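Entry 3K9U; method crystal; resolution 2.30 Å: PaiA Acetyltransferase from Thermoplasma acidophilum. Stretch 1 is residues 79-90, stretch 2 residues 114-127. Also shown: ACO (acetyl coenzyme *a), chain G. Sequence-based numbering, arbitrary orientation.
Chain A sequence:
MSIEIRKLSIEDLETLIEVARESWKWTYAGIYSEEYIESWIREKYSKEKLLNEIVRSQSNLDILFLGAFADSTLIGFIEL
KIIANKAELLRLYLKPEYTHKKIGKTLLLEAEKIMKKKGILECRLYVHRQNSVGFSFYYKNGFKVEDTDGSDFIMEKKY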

# COMPACT_ATOMS: atom_id res chain seq x y z
N GLU A 79 -13.80 3.09 14.72
CA GLU A 79 -14.93 3.58 15.48
C GLU A 79 -16.05 2.55 15.44
O GLU A 79 -16.45 2.12 14.38
N LEU A 80 -16.55 2.15 16.61
CA LEU A 80 -17.74 1.31 16.69
C LEU A 80 -18.74 1.80 17.72
O LEU A 80 -18.33 2.28 18.77
N LYS A 81 -20.03 1.67 17.43
CA LYS A 81 -21.11 1.97 18.37
C LYS A 81 -21.85 0.70 18.79
O LYS A 81 -22.18 -0.16 17.95
N ILE A 82 -22.14 0.60 20.08
CA ILE A 82 -22.98 -0.47 20.57
C ILE A 82 -24.30 0.10 20.97
O ILE A 82 -24.34 1.02 21.78
N ILE A 83 -25.38 -0.46 20.41
CA ILE A 83 -26.76 -0.10 20.72
C ILE A 83 -27.59 -1.37 20.83
O ILE A 83 -27.46 -2.27 20.02
N ALA A 84 -28.49 -1.40 21.81
CA ALA A 84 -29.23 -2.59 22.14
C ALA A 84 -28.34 -3.82 22.09
O ALA A 84 -28.73 -4.84 21.52
N ASN A 85 -27.12 -3.71 22.62
CA ASN A 85 -26.21 -4.86 22.70
C ASN A 85 -25.78 -5.46 21.33
O ASN A 85 -25.34 -6.60 21.27
N LYS A 86 -25.91 -4.68 20.25
CA LYS A 86 -25.37 -5.04 18.93
C LYS A 86 -24.34 -3.98 18.54
O LYS A 86 -24.48 -2.81 18.92
N ALA A 87 -23.32 -4.37 17.80
CA ALA A 87 -22.26 -3.44 17.42
C ALA A 87 -22.43 -2.94 15.98
O ALA A 87 -22.85 -3.68 15.09
N GLU A 88 -22.11 -1.68 15.74
CA GLU A 88 -21.95 -1.21 14.38
C GLU A 88 -20.51 -0.71 14.21
O GLU A 88 -20.01 0.09 15.02
N LEU A 89 -19.84 -1.24 13.20
CA LEU A 89 -18.50 -0.81 12.85
C LEU A 89 -18.67 0.36 11.89
O LEU A 89 -19.08 0.19 10.74
N LEU A 90 -18.42 1.56 12.37
CA LEU A 90 -18.75 2.75 11.59
C LEU A 90 -17.62 3.17 10.71
O LEU A 90 -17.85 3.71 9.66
N ILE A 114 -13.12 -6.20 23.25
CA ILE A 114 -14.00 -5.36 24.10
C ILE A 114 -15.48 -5.76 23.97
O ILE A 114 -16.18 -5.82 24.98
N MET A 115 -15.92 -6.02 22.74
CA MET A 115 -17.25 -6.58 22.48
C MET A 115 -17.45 -7.89 23.23
O MET A 115 -18.50 -8.11 23.86
N LYS A 116 -16.43 -8.74 23.21
CA LYS A 116 -16.50 -10.04 23.90
C LYS A 116 -16.76 -9.89 25.40
O LYS A 116 -17.62 -10.56 25.93
N LYS A 117 -16.01 -9.01 26.07
CA LYS A 117 -16.22 -8.79 27.50
C LYS A 117 -17.60 -8.17 27.82
O LYS A 117 -18.15 -8.39 28.91
N LYS A 118 -18.16 -7.41 26.87
CA LYS A 118 -19.51 -6.84 27.02
C LYS A 118 -20.62 -7.83 26.68
O LYS A 118 -21.76 -7.63 27.10
N GLY A 119 -20.29 -8.89 25.94
CA GLY A 119 -21.26 -9.90 25.56
C GLY A 119 -21.93 -9.65 24.22
O GLY A 119 -22.98 -10.23 23.94
N ILE A 120 -21.34 -8.80 23.37
CA ILE A 120 -21.94 -8.47 22.07
C ILE A 120 -21.79 -9.69 21.18
O ILE A 120 -20.71 -10.25 21.08
N LEU A 121 -22.89 -10.12 20.55
CA LEU A 121 -22.88 -11.34 19.76
C LEU A 121 -23.04 -11.09 18.25
O LEU A 121 -23.11 -12.05 17.47
N GLU A 122 -23.04 -9.81 17.84
CA GLU A 122 -23.24 -9.45 16.44
C GLU A 122 -22.68 -8.05 16.15
O GLU A 122 -22.82 -7.12 16.95
N CYS A 123 -22.06 -7.92 14.97
CA CYS A 123 -21.48 -6.69 14.50
C CYS A 123 -21.87 -6.47 13.05
O CYS A 123 -21.71 -7.38 12.24
N ARG A 124 -22.39 -5.29 12.71
CA ARG A 124 -22.71 -4.99 11.32
C ARG A 124 -21.92 -3.82 10.81
O ARG A 124 -21.37 -3.05 11.59
N LEU A 125 -21.83 -3.70 9.50
CA LEU A 125 -21.11 -2.61 8.89
C LEU A 125 -21.61 -2.35 7.47
O LEU A 125 -22.17 -3.24 6.84
N TYR A 126 -21.39 -1.12 6.99
CA TYR A 126 -21.64 -0.78 5.60
C TYR A 126 -20.27 -0.53 4.94
O TYR A 126 -19.44 0.19 5.47
N VAL A 127 -20.06 -1.15 3.78
CA VAL A 127 -18.88 -0.90 2.97
C VAL A 127 -19.36 -0.66 1.52
O VAL A 127 -20.31 -1.31 1.02

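What fixes the side chains of the two strands relative to one another? Strands 86-90 and 122-127 run parallel, held by Ala 87 N to Glu 122 O, Arg 124 N to Ala 87 O and Leu 89 N to Arg 124 O, each 2.9 Å and nearly straight. Alternation along each strand puts Ala 87, Cys 123, Leu 89 and Leu 125 on one face, Glu 88 and Arg 124 on the other.

How is the apolar face filled? Ala 87 CB lies 3.7 Å from Met 115 SD, 3.9 Å from Ile 120 CG2 and 4.0 Å from Cys 123 SG. Met 115 leaves its helix with chi1 m and chi2 t, which carry SD to Ala 87, and a chi3 of -98° then turns CE to 3.5 Å from Leu 80 CD2. Cys 123, chi1 t, sets SG 4.0 Å from Leu 89 CB. Ile 120 (m, p) sends CD1 to 4.2 Å from Ile 82 CD1, while the m, t rotamer of Ile 82 also brings that CD1 3.8 Å from Lys 118 CD.

Which polar side chains reach across? Lys 86 starts away from the other stretch, but chi1 m followed by three t angles extends it until NZ meets Glu 122 OE2 at 3.5 Å, a salt bridge whose hydrogen bond is weak. Asn 85, chi1 t, swings OD1 to 3.5 Å from Ile 120 CD1; this buried oxygen finds no polar partner in the model.

Where do water and cofactor enter? Glu 88 (t, t) extends OE2 to 3.4 Å from Tyr 126 CD2. A water donates to Glu 88 OE2 (3.2 Å) and Leu 89 O (2.7 Å) and accepts from Tyr 126 N (2.9 Å). Nearby, the acetyl methyl CH3 of ACO lies 3.2 Å from Tyr 126 O.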

# COMPACT_ATOMS: atom_id res chain seq x y z
CB GLU A 79 -15.45 4.93 14.93
CG GLU A 79 -16.61 5.56 15.81
CD GLU A 79 -17.13 6.92 15.31
OE1 GLU A 79 -17.58 7.04 14.14
OE2 GLU A 79 -17.08 7.90 16.11
CB LEU A 80 -17.38 -0.13 17.05
CG LEU A 80 -16.24 -0.78 16.31
CD1 LEU A 80 -14.98 -0.61 17.13
CD2 LEU A 80 -16.58 -2.26 16.12
CB LYS A 81 -22.14 2.94 17.77
CG LYS A 81 -22.11 4.40 18.32
CD LYS A 81 -21.50 5.42 17.31
CE LYS A 81 -21.22 6.80 17.94
NZ LYS A 81 -21.49 7.98 17.02
CB ILE A 82 -22.34 -1.16 21.78
CG1 ILE A 82 -21.05 -1.87 21.31
CG2 ILE A 82 -23.39 -2.09 22.53
CD1 ILE A 82 -20.00 -2.04 22.38
CB ILE A 83 -27.43 0.71 19.60
CG1 ILE A 83 -26.66 2.00 19.32
CG2 ILE A 83 -28.88 1.05 19.97
CD1 ILE A 83 -26.99 2.58 17.97
CB ALA A 84 -30.42 -2.77 21.17
CB ASN A 85 -26.85 -5.93 23.60
CG ASN A 85 -25.84 -6.85 24.28
OD1 ASN A 85 -24.67 -6.94 23.89
ND2 ASN A 85 -26.30 -7.56 25.30
CB LYS A 86 -26.48 -5.04 17.87
CG LYS A 86 -27.61 -6.05 18.08
CD LYS A 86 -28.28 -6.32 16.72
CE LYS A 86 -29.68 -6.88 16.83
NZ LYS A 86 -30.16 -7.53 15.55
CB ALA A 87 -20.90 -4.10 17.57
CB GLU A 88 -22.98 -0.14 13.98
CG GLU A 88 -22.67 0.35 12.55
CD GLU A 88 -23.80 1.01 11.77
OE1 GLU A 88 -24.80 1.45 12.34
OE2 GLU A 88 -23.64 1.10 10.54
CB LEU A 89 -17.70 -1.96 12.22
CG LEU A 89 -16.17 -1.78 12.17
CD1 LEU A 89 -15.47 -3.09 11.70
CD2 LEU A 89 -15.77 -0.62 11.26
CB LEU A 90 -19.10 3.94 12.49
CG LEU A 90 -20.33 3.78 13.38
CD1 LEU A 90 -20.32 4.91 14.44
CD2 LEU A 90 -21.64 3.76 12.57
CB ILE A 114 -13.82 -3.85 23.79
CG1 ILE A 114 -12.40 -3.42 24.17
CG2 ILE A 114 -14.83 -3.03 24.54
CD1 ILE A 114 -12.00 -2.15 23.54
CB MET A 115 -17.44 -6.80 20.96
CG MET A 115 -17.63 -5.48 20.16
SD MET A 115 -17.60 -5.66 18.36
CE MET A 115 -15.93 -5.24 17.93
CB LYS A 116 -15.20 -10.81 23.69
CG LYS A 116 -15.20 -12.26 24.16
CD LYS A 116 -13.82 -12.89 23.88
CE LYS A 116 -13.93 -14.37 23.56
NZ LYS A 116 -14.51 -15.09 24.69
CB LYS A 117 -15.07 -7.96 28.13
CG LYS A 117 -14.94 -6.51 27.64
CD LYS A 117 -14.14 -5.59 28.61
CE LYS A 117 -14.24 -4.09 28.23
NZ LYS A 117 -12.99 -3.30 28.55
CB LYS A 118 -19.67 -5.59 26.16
CG LYS A 118 -18.93 -4.41 26.74
CD LYS A 118 -18.94 -3.19 25.84
CE LYS A 118 -18.14 -2.06 26.49
NZ LYS A 118 -18.33 -2.01 28.01
CB ILE A 120 -21.27 -7.22 21.38
CG1 ILE A 120 -21.75 -5.92 22.03
CG2 ILE A 120 -21.63 -7.15 19.89
CD1 ILE A 120 -21.43 -5.79 23.46
CB LEU A 121 -23.95 -12.33 20.26
CG LEU A 121 -23.79 -12.90 21.68
CD1 LEU A 121 -25.02 -13.69 22.06
CD2 LEU A 121 -22.52 -13.77 21.82
CB GLU A 122 -24.73 -9.47 16.14
CG GLU A 122 -25.14 -9.28 14.69
CD GLU A 122 -26.59 -9.75 14.45
OE1 GLU A 122 -26.90 -10.28 13.36
OE2 GLU A 122 -27.41 -9.63 15.38
CB CYS A 123 -19.96 -6.74 14.61
SG CYS A 123 -19.17 -5.17 14.13
CB ARG A 124 -24.22 -4.77 11.10
CG ARG A 124 -24.88 -3.77 12.02
CD ARG A 124 -26.42 -3.90 12.05
NE ARG A 124 -27.04 -2.95 11.13
CZ ARG A 124 -27.52 -3.26 9.92
NH1 ARG A 124 -27.47 -4.52 9.47
NH2 ARG A 124 -28.05 -2.30 9.16
CB LEU A 125 -19.61 -2.91 8.89
CG LEU A 125 -19.09 -4.07 8.02
CD1 LEU A 125 -18.87 -3.63 6.55
CD2 LEU A 125 -17.83 -4.70 8.59
CB TYR A 126 -22.50 0.51 5.49
CG TYR A 126 -23.92 0.41 6.04
CD1 TYR A 126 -25.03 0.67 5.24
CD2 TYR A 126 -24.15 0.08 7.36
CE1 TYR A 126 -26.35 0.59 5.74
CE2 TYR A 126 -25.44 0.01 7.88
CZ TYR A 126 -26.54 0.25 7.07
OH TYR A 126 -27.80 0.13 7.64
CB VAL A 127 -17.91 -2.10 3.02
CG1 VAL A 127 -18.61 -3.39 2.62
CG2 VAL A 127 -16.63 -1.86 2.16
N1A ACO G . -4.21 -3.24 -1.54
C2A ACO G . -5.16 -4.18 -1.80
N3A ACO G . -5.75 -4.90 -0.83
C4A ACO G . -5.46 -4.70 0.47
C5A ACO G . -4.45 -3.69 0.79
C6A ACO G . -3.83 -2.94 -0.31
N6A ACO G . -2.87 -1.99 -0.09
N7A ACO G . -4.32 -3.68 2.10
C8A ACO G . -5.16 -4.61 2.59
N9A ACO G . -5.87 -5.21 1.62
C1B ACO G . -6.86 -6.31 1.87
C2B ACO G . -6.60 -7.60 1.09
O2B ACO G . -7.82 -8.36 0.89
C3B ACO G . -5.67 -8.38 1.99
O3B ACO G . -5.75 -9.79 1.72
P3B ACO G . -4.64 -10.41 0.69
O7A ACO G . -3.44 -10.50 1.55
O8A ACO G . -4.54 -9.38 -0.43
O9A ACO G . -5.32 -11.71 0.32
C4B ACO G . -6.08 -7.95 3.38
O4B ACO G . -6.80 -6.72 3.24
C5B ACO G . -4.91 -7.73 4.32
O5B ACO G . -5.31 -7.77 5.69
P1A ACO G . -4.72 -6.72 6.76
O1A ACO G . -3.22 -6.56 6.57
O2A ACO G . -5.24 -7.05 8.13
O3A ACO G . -5.46 -5.37 6.22
P2A ACO G . -5.05 -3.88 6.71
O4A ACO G . -4.58 -3.16 5.47
O5A ACO G . -4.20 -3.93 7.97
O6A ACO G . -6.46 -3.27 7.13
CBP ACO G . -8.08 -1.95 5.98
CCP ACO G . -7.60 -3.36 6.28
CDP ACO G . -9.34 -2.02 5.14
CEP ACO G . -8.42 -1.30 7.32
CAP ACO G . -6.98 -1.13 5.27
OAP ACO G . -6.51 -1.78 4.08
C9P ACO G . -7.40 0.27 4.91
O9P ACO G . -7.36 1.14 5.76
N8P ACO G . -7.82 0.46 3.68
C7P ACO G . -8.34 1.71 3.19
C6P ACO G . -9.57 2.23 3.91
C5P ACO G . -10.76 1.29 3.90
O5P ACO G . -11.10 0.68 2.89
N4P ACO G . -11.45 1.21 5.04
C3P ACO G . -12.69 0.44 5.14
C2P ACO G . -13.88 1.35 4.86
S1P ACO G . -15.42 0.57 5.23
C ACO G . -15.77 1.10 6.80
O ACO G . -15.04 1.94 7.32
CH3 ACO G . -16.98 0.57 7.55
O HOH W 1 -20.85 0.99 8.93